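Endosialidase (Enterobacteria phage phi92, PDB 4HIZ) cleaves polysialic acid as an endosialidase, hydrolysing internal alpha2,8 and alpha2,9 linkages of the sialic acid polymer. Local coordinates at the interface of chains A and B. Coordinates in Å, arbitrary orientation; residue numbers count along the deposited sequence, not the author numbering. Chains: chain A/B, Endosialidase.

Contact 1: the interface of chains A and B. Residues chain A 78-80, 127-129, 543; chain B 539-541, 546-548.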
# COMPACT_ATOMS: atom_id res chain seq x y z
N ASP A 78 -10.37 4.00 -1.20
CA ASP A 78 -10.34 2.58 -1.59
C ASP A 78 -10.02 1.77 -0.37
O ASP A 78 -8.93 1.22 -0.23
CB ASP A 78 -9.34 2.37 -2.73
CG ASP A 78 -9.41 0.97 -3.32
OD1 ASP A 78 -10.41 0.23 -3.07
OD2 ASP A 78 -8.47 0.64 -4.08
N THR A 79 -11.02 1.62 0.51
CA THR A 79 -10.83 0.83 1.73
C THR A 79 -12.02 -0.13 1.85
O THR A 79 -13.05 0.07 1.18
CB THR A 79 -10.71 1.72 3.02
OG1 THR A 79 -11.94 1.67 3.76
CG2 THR A 79 -10.34 3.19 2.71
N PRO A 80 -11.88 -1.17 2.68
CA PRO A 80 -12.96 -2.18 2.70
C PRO A 80 -14.10 -1.79 3.63
O PRO A 80 -15.09 -2.52 3.72
CB PRO A 80 -12.26 -3.43 3.25
CG PRO A 80 -11.18 -2.86 4.15
CD PRO A 80 -10.72 -1.56 3.51
N SER A 127 -5.58 11.60 0.60
CA SER A 127 -4.94 11.02 1.77
C SER A 127 -5.69 9.81 2.33
O SER A 127 -6.83 9.49 1.91
CB SER A 127 -4.88 12.07 2.88
OG SER A 127 -6.23 12.42 3.32
N MET A 128 -5.07 9.15 3.31
CA MET A 128 -5.73 8.05 4.00
C MET A 128 -6.89 8.63 4.82
O MET A 128 -6.86 9.82 5.19
CB MET A 128 -4.75 7.33 4.94
CG MET A 128 -4.35 8.17 6.16
SD MET A 128 -3.14 7.39 7.24
CE MET A 128 -1.62 7.74 6.33
N PRO A 129 -7.91 7.82 5.10
CA PRO A 129 -8.96 8.36 5.97
C PRO A 129 -8.43 8.71 7.36
O PRO A 129 -7.59 7.99 7.92
CB PRO A 129 -9.96 7.19 6.12
CG PRO A 129 -9.72 6.32 4.94
CD PRO A 129 -8.20 6.45 4.66
N THR A 543 0.43 5.07 4.14
CA THR A 543 -0.25 4.27 5.17
C THR A 543 0.72 3.52 6.05
O THR A 543 0.56 3.52 7.29
CB THR A 543 -1.29 3.28 4.59
OG1 THR A 543 -0.66 2.48 3.58
CG2 THR A 543 -2.46 4.07 4.01
N THR B 539 -5.82 6.64 -1.74
CA THR B 539 -4.78 5.89 -1.01
C THR B 539 -5.17 4.41 -1.04
O THR B 539 -6.26 4.02 -0.59
CB THR B 539 -4.75 6.40 0.43
OG1 THR B 539 -4.26 7.75 0.43
CG2 THR B 539 -3.85 5.54 1.28
N PRO B 540 -4.34 3.54 -1.64
CA PRO B 540 -4.74 2.12 -1.71
C PRO B 540 -4.83 1.53 -0.30
O PRO B 540 -3.88 1.63 0.47
CB PRO B 540 -3.62 1.46 -2.52
CG PRO B 540 -2.92 2.61 -3.21
CD PRO B 540 -3.05 3.83 -2.31
N ASN B 541 -5.95 0.93 0.05
CA ASN B 541 -6.16 0.62 1.46
C ASN B 541 -6.93 -0.67 1.64
O ASN B 541 -7.73 -0.82 2.58
CB ASN B 541 -6.91 1.79 2.10
CG ASN B 541 -6.22 2.33 3.32
OD1 ASN B 541 -5.28 1.76 3.85
ND2 ASN B 541 -6.73 3.45 3.82
N VAL B 546 -5.60 1.03 6.54
CA VAL B 546 -5.11 1.95 7.59
C VAL B 546 -5.95 3.22 7.64
O VAL B 546 -6.28 3.82 6.62
CB VAL B 546 -3.65 2.33 7.30
CG1 VAL B 546 -3.21 3.56 8.17
CG2 VAL B 546 -2.77 1.11 7.56
N SER B 547 -6.28 3.62 8.86
CA SER B 547 -6.94 4.90 9.07
C SER B 547 -6.13 5.61 10.13
O SER B 547 -5.58 4.97 11.04
CB SER B 547 -8.34 4.65 9.63
OG SER B 547 -9.12 3.91 8.71
N MET B 548 -6.06 6.94 10.03
CA MET B 548 -5.43 7.72 11.09
C MET B 548 -6.44 7.91 12.24
O MET B 548 -7.54 8.43 12.03
CB MET B 548 -4.94 9.05 10.53
CG MET B 548 -4.28 9.91 11.58
SD MET B 548 -2.68 9.21 12.12
CE MET B 548 -1.60 9.67 10.74
O HOH W 1 -7.97 7.79 0.01
O HOH W 2 -8.36 5.10 0.66
O HOH W 3 -1.29 2.50 0.54

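Contact 2: the interface of chains A and B. Residues chain A 63-64, 433, 457-460; chain B 529-532.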
# COMPACT_ATOMS: atom_id res chain seq x y z
N TYR A 63 -26.99 13.23 -22.92
CA TYR A 63 -25.89 12.32 -22.61
C TYR A 63 -24.65 12.86 -23.28
O TYR A 63 -24.69 13.17 -24.49
CB TYR A 63 -26.24 10.92 -23.18
CG TYR A 63 -27.43 10.31 -22.47
CD1 TYR A 63 -28.75 10.71 -22.78
CD2 TYR A 63 -27.25 9.38 -21.44
CE1 TYR A 63 -29.84 10.18 -22.11
CE2 TYR A 63 -28.34 8.82 -20.76
CZ TYR A 63 -29.64 9.22 -21.11
OH TYR A 63 -30.73 8.68 -20.45
N VAL A 64 -23.56 12.99 -22.53
CA VAL A 64 -22.38 13.66 -23.13
C VAL A 64 -21.26 12.70 -23.51
O VAL A 64 -21.07 11.68 -22.86
CB VAL A 64 -21.80 14.77 -22.20
CG1 VAL A 64 -22.95 15.70 -21.76
CG2 VAL A 64 -21.13 14.14 -20.99
N TYR A 433 -25.71 0.17 -13.68
CA TYR A 433 -24.85 1.35 -13.85
C TYR A 433 -25.68 2.63 -13.68
O TYR A 433 -26.15 3.22 -14.67
CB TYR A 433 -24.26 1.34 -15.25
CG TYR A 433 -23.24 0.25 -15.50
CD1 TYR A 433 -21.91 0.41 -15.08
CD2 TYR A 433 -23.59 -0.90 -16.21
CE1 TYR A 433 -20.93 -0.56 -15.36
CE2 TYR A 433 -22.61 -1.87 -16.49
CZ TYR A 433 -21.29 -1.69 -16.05
OH TYR A 433 -20.32 -2.64 -16.32
N ASN A 457 -26.22 13.76 -18.24
CA ASN A 457 -25.56 12.57 -17.69
C ASN A 457 -24.06 12.70 -18.00
O ASN A 457 -23.66 12.61 -19.18
CB ASN A 457 -26.18 11.33 -18.36
CG ASN A 457 -25.56 10.00 -17.90
OD1 ASN A 457 -24.89 9.89 -16.83
ND2 ASN A 457 -25.76 9.00 -18.72
N ILE A 458 -23.27 12.96 -16.96
CA ILE A 458 -21.84 13.29 -17.11
C ILE A 458 -20.89 12.13 -16.76
O ILE A 458 -19.70 12.17 -17.13
CB ILE A 458 -21.48 14.50 -16.24
CG1 ILE A 458 -22.03 14.35 -14.81
CG2 ILE A 458 -22.09 15.76 -16.87
CD1 ILE A 458 -21.33 15.30 -13.80
N THR A 459 -21.39 11.14 -16.02
CA THR A 459 -20.59 9.95 -15.66
C THR A 459 -21.56 8.89 -15.15
O THR A 459 -22.68 9.23 -14.75
CB THR A 459 -19.52 10.27 -14.56
OG1 THR A 459 -18.89 9.05 -14.15
CG2 THR A 459 -20.16 10.91 -13.33
N ASP A 460 -21.18 7.61 -15.24
CA ASP A 460 -21.99 6.52 -14.72
C ASP A 460 -21.19 5.75 -13.67
O ASP A 460 -20.00 5.42 -13.89
CB ASP A 460 -22.32 5.49 -15.82
CG ASP A 460 -23.39 5.95 -16.82
OD1 ASP A 460 -23.97 7.04 -16.66
OD2 ASP A 460 -23.66 5.17 -17.78
N PHE B 529 -23.49 4.54 -23.90
CA PHE B 529 -23.58 5.02 -22.53
C PHE B 529 -22.49 6.05 -22.32
O PHE B 529 -21.51 6.08 -23.06
CB PHE B 529 -23.41 3.88 -21.50
CG PHE B 529 -22.27 2.94 -21.79
CD1 PHE B 529 -20.98 3.26 -21.42
CD2 PHE B 529 -22.50 1.71 -22.42
CE1 PHE B 529 -19.88 2.39 -21.69
CE2 PHE B 529 -21.42 0.81 -22.68
CZ PHE B 529 -20.10 1.16 -22.32
N VAL B 530 -22.64 6.88 -21.30
CA VAL B 530 -21.62 7.85 -20.96
C VAL B 530 -20.52 7.15 -20.19
O VAL B 530 -20.76 6.11 -19.56
CB VAL B 530 -22.31 8.94 -20.09
CG1 VAL B 530 -21.30 9.87 -19.41
CG2 VAL B 530 -23.31 9.71 -20.97
N SER B 531 -19.30 7.68 -20.27
CA SER B 531 -18.14 7.00 -19.71
C SER B 531 -18.29 6.56 -18.27
O SER B 531 -18.74 7.33 -17.40
CB SER B 531 -16.95 7.92 -19.81
OG SER B 531 -15.78 7.31 -19.27
N ARG B 532 -17.84 5.32 -18.01
CA ARG B 532 -17.75 4.78 -16.66
C ARG B 532 -16.32 4.92 -16.14
O ARG B 532 -16.01 4.45 -15.04
CB ARG B 532 -18.16 3.28 -16.62
CG ARG B 532 -19.69 2.95 -16.65
CD ARG B 532 -20.27 3.14 -18.03
NE ARG B 532 -21.73 2.96 -18.12
CZ ARG B 532 -22.34 1.85 -18.51
NH1 ARG B 532 -21.64 0.75 -18.79
NH2 ARG B 532 -23.68 1.81 -18.61
O HOH W 4 -25.02 6.57 -19.60
O HOH W 5 -16.73 8.75 -15.88
O HOH W 6 -26.02 3.61 -17.45

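Contact 3: the interface of chains A and B. Residues chain A 596-598, 600; chain B 587-591, 597.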
# COMPACT_ATOMS: atom_id res chain seq x y z
N VAL A 596 -1.75 -12.89 29.51
CA VAL A 596 -1.52 -14.33 29.42
C VAL A 596 -0.47 -14.57 28.33
O VAL A 596 -0.63 -14.11 27.20
CB VAL A 596 -2.81 -15.04 29.02
CG1 VAL A 596 -2.58 -16.55 28.81
CG2 VAL A 596 -3.90 -14.83 30.09
N ILE A 597 0.58 -15.31 28.67
CA ILE A 597 1.54 -15.74 27.66
C ILE A 597 1.48 -17.26 27.74
O ILE A 597 1.78 -17.83 28.78
CB ILE A 597 2.93 -15.23 27.96
CG1 ILE A 597 2.91 -13.68 27.94
CG2 ILE A 597 3.89 -15.78 26.90
CD1 ILE A 597 4.15 -13.08 28.44
N ALA A 598 1.06 -17.90 26.65
CA ALA A 598 0.70 -19.33 26.72
C ALA A 598 1.23 -20.13 25.57
O ALA A 598 1.63 -19.58 24.52
CB ALA A 598 -0.83 -19.51 26.79
N ASN A 600 0.42 -23.06 22.86
CA ASN A 600 -0.66 -23.81 22.23
C ASN A 600 -0.29 -25.30 22.17
O ASN A 600 0.89 -25.68 22.29
CB ASN A 600 -0.91 -23.28 20.82
CG ASN A 600 -1.71 -21.99 20.82
OD1 ASN A 600 -2.51 -21.72 21.75
ND2 ASN A 600 -1.54 -21.19 19.77
N ARG B 587 -3.79 -11.68 25.36
CA ARG B 587 -3.10 -12.96 25.09
C ARG B 587 -1.99 -12.92 24.06
O ARG B 587 -2.13 -12.36 22.95
CB ARG B 587 -4.13 -14.02 24.65
CG ARG B 587 -5.31 -14.20 25.64
CD ARG B 587 -6.33 -15.17 25.06
NE ARG B 587 -7.38 -15.51 26.01
CZ ARG B 587 -8.55 -14.89 26.11
NH1 ARG B 587 -8.83 -13.87 25.31
NH2 ARG B 587 -9.44 -15.31 27.01
N VAL B 588 -0.90 -13.60 24.41
CA VAL B 588 0.20 -13.89 23.49
C VAL B 588 0.31 -15.41 23.51
O VAL B 588 0.42 -16.01 24.58
CB VAL B 588 1.54 -13.27 23.96
CG1 VAL B 588 2.70 -13.75 23.07
CG2 VAL B 588 1.43 -11.73 23.95
N LYS B 589 0.23 -16.05 22.35
CA LYS B 589 0.28 -17.51 22.29
C LYS B 589 1.39 -17.93 21.38
O LYS B 589 1.69 -17.25 20.39
CB LYS B 589 -1.03 -18.10 21.77
CG LYS B 589 -2.25 -17.77 22.64
CD LYS B 589 -3.51 -18.15 21.87
CE LYS B 589 -4.76 -17.49 22.44
NZ LYS B 589 -6.04 -17.96 21.77
N LEU B 590 2.03 -19.03 21.72
CA LEU B 590 3.14 -19.54 20.91
C LEU B 590 2.81 -20.92 20.39
O LEU B 590 2.43 -21.80 21.16
CB LEU B 590 4.42 -19.64 21.73
CG LEU B 590 5.21 -18.31 21.88
CD1 LEU B 590 4.48 -17.34 22.79
CD2 LEU B 590 6.66 -18.53 22.38
N ASP B 591 2.99 -21.11 19.08
CA ASP B 591 2.87 -22.45 18.48
C ASP B 591 4.18 -23.22 18.63
O ASP B 591 4.96 -22.91 19.51
CB ASP B 591 2.48 -22.32 17.02
CG ASP B 591 1.06 -21.79 16.84
OD1 ASP B 591 0.21 -22.10 17.72
OD2 ASP B 591 0.78 -21.13 15.80
N ILE B 597 10.92 -17.76 24.97
CA ILE B 597 10.98 -16.30 25.15
C ILE B 597 12.35 -16.06 25.73
O ILE B 597 12.66 -16.57 26.82
CB ILE B 597 9.88 -15.85 26.08
CG1 ILE B 597 8.54 -16.27 25.42
CG2 ILE B 597 9.97 -14.34 26.33
CD1 ILE B 597 7.35 -15.97 26.23

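Contact 1: the interface of chains A and B
B:Asn541 is the side chain on which this contact of loops and a short strand turns. Its CB lies beside A:Thr79, the two side chains pointing the same way, with CG2 of A:Thr79 3.8 Å from CB of B:Asn541. Further out, the amide oxygen OD1 accepts the backbone N-H of B:Val546 in a nearly straight bond (2.8 Å, 172° at H), the donor standing above the carbonyl plane; the methyl CG2 of A:Thr543 crosses obliquely near the same oxygen. At the other tip, ND2 donates to the backbone O of B:Val546 on a lone pair (2.9 Å) and meets A:Pro129 tip to tip, with the ring carbon CD at 3.4 Å. An asparagine suits this place because one amide can satisfy both the N-H and the C=O of a single residue, which fixes its rotation and ties the loop to strand 546-548. That strand then docks on chain A: the N-H of B:Met548 reaches O of A:Pro129 at 2.8 Å, in the carbonyl plane. The beta-branched B:Thr539 and A:Thr543 slide past each other, their CG2 methyls tightly packed at 3.4 Å. Linked waters connect N of A:Asp78 and O of A:Ser127 with the backbone of B:Thr539. In the fold, chain A loops around A:Asp78, A:Pro129 and A:Thr543 meet the loop B:Thr539 to B:Asn541 and strand 546-548 of chain B.

Contact 2: the interface of chains A and B
In this phage endosialidase, whose catalytic domain is a sialidase-type beta-propeller, strand 456-460 of chain A receives the loop 529-532 of chain B. B:Val530 buries the most surface. With CG1 anti to the backbone N (chi1 168°), its two methyls spread over the strand: CG1 rests on the peptide carbon C of A:Ile458 at 3.5 Å, while CG2 faces ND2 of A:Asn457 and the CB of A:Tyr63. A compact branched side chain suits this place because its two methyls can pack on the strand at once. B:Arg532, bent at chi2, brings its guanidinium between two aromatic rings. CG of B:Phe529, from its own chain, covers one face and A:Tyr433 the other, the tyrosine ring lying 14° from parallel; NH1 sits 3.4 Å from the centroid of that ring in a cation-pi contact. At the guanidinium edge, NE forms a salt bridge with OD2 of A:Asp460 (3.0 Å, 167° at H), in the guanidinium plane and on the anti lone pair of the carboxylate. OD2 also contacts one water shared with N of B:Val530 and ND2 of A:Asn457, and another shared with NH2 of B:Arg532 and O of A:Tyr433, which may stabilise its negative charge. The backbone N of A:Asp460 also donates to O of B:Ser531 at 3.3 Å, from above the carbonyl plane.

Contact 3: the interface of chains A and B
Strand 594-599 of chain A lies parallel to strand 585-590 of chain B, and the pairing runs on into the loops at A:Asn600 and B:Asp591. The ladder is built by backbone groups. N of B:Val588 donates to O of A:Val596 at 2.9 Å, and O of B:Val588 accepts the N-H of A:Ala598, so one residue of chain B bridges two of chain A. N of B:Leu590 then meets O of A:Ala598; these three bonds run nearly along the C=O axes. Past the strand, N of A:Asn600 reaches O of B:Leu590 from above the carbonyl plane. A:Asn600 also uses its side chain. It lies beside B:Asp591, each with CG anti to the carbonyl carbon (chi1 -78° and -69°), and ND2 donates to the carboxylate OD1 at 2.8 Å. The bond is almost straight (174° at H) and lies in the amide plane, yet it meets the carboxylate from above its plane. Asparagine suits this end because its amide adds a side-chain N-H for the carboxylate just past the ladder. The aliphatic stem of B:Lys589, extended beyond CG, crosses the same amide obliquely, CD passing OD1 at 3.7 Å. The branched CG2 of A:Ile597 packs against the tip CD1 of B:Ile597 at 3.5 Å. The site pairs a strand of each subunit in parallel, as would fit a beta-helical stalk of intertwined chains in a trimeric endosialidase.

Contact 1 lies about 27 Å from contact 2 and 31 Å from contact 3, while contacts 2 and 3 are about 55 Å apart, measured between the centres of their C-alpha atoms. No residue is common to all three, but chain B supplies 529-532, then 539-541 with 546-548, then 587-591 with 597, so successive segments touch chain A, in line with a stalk formed towards the C-terminus. Contacts 1 and 2 use mostly propeller-family parts of chain A, with A:Thr543 in contact 1 and A:Tyr63 and A:Val64 in contact 2; contact 3 pairs C-terminal strands. Together they hold neighbouring subunits at well-separated places.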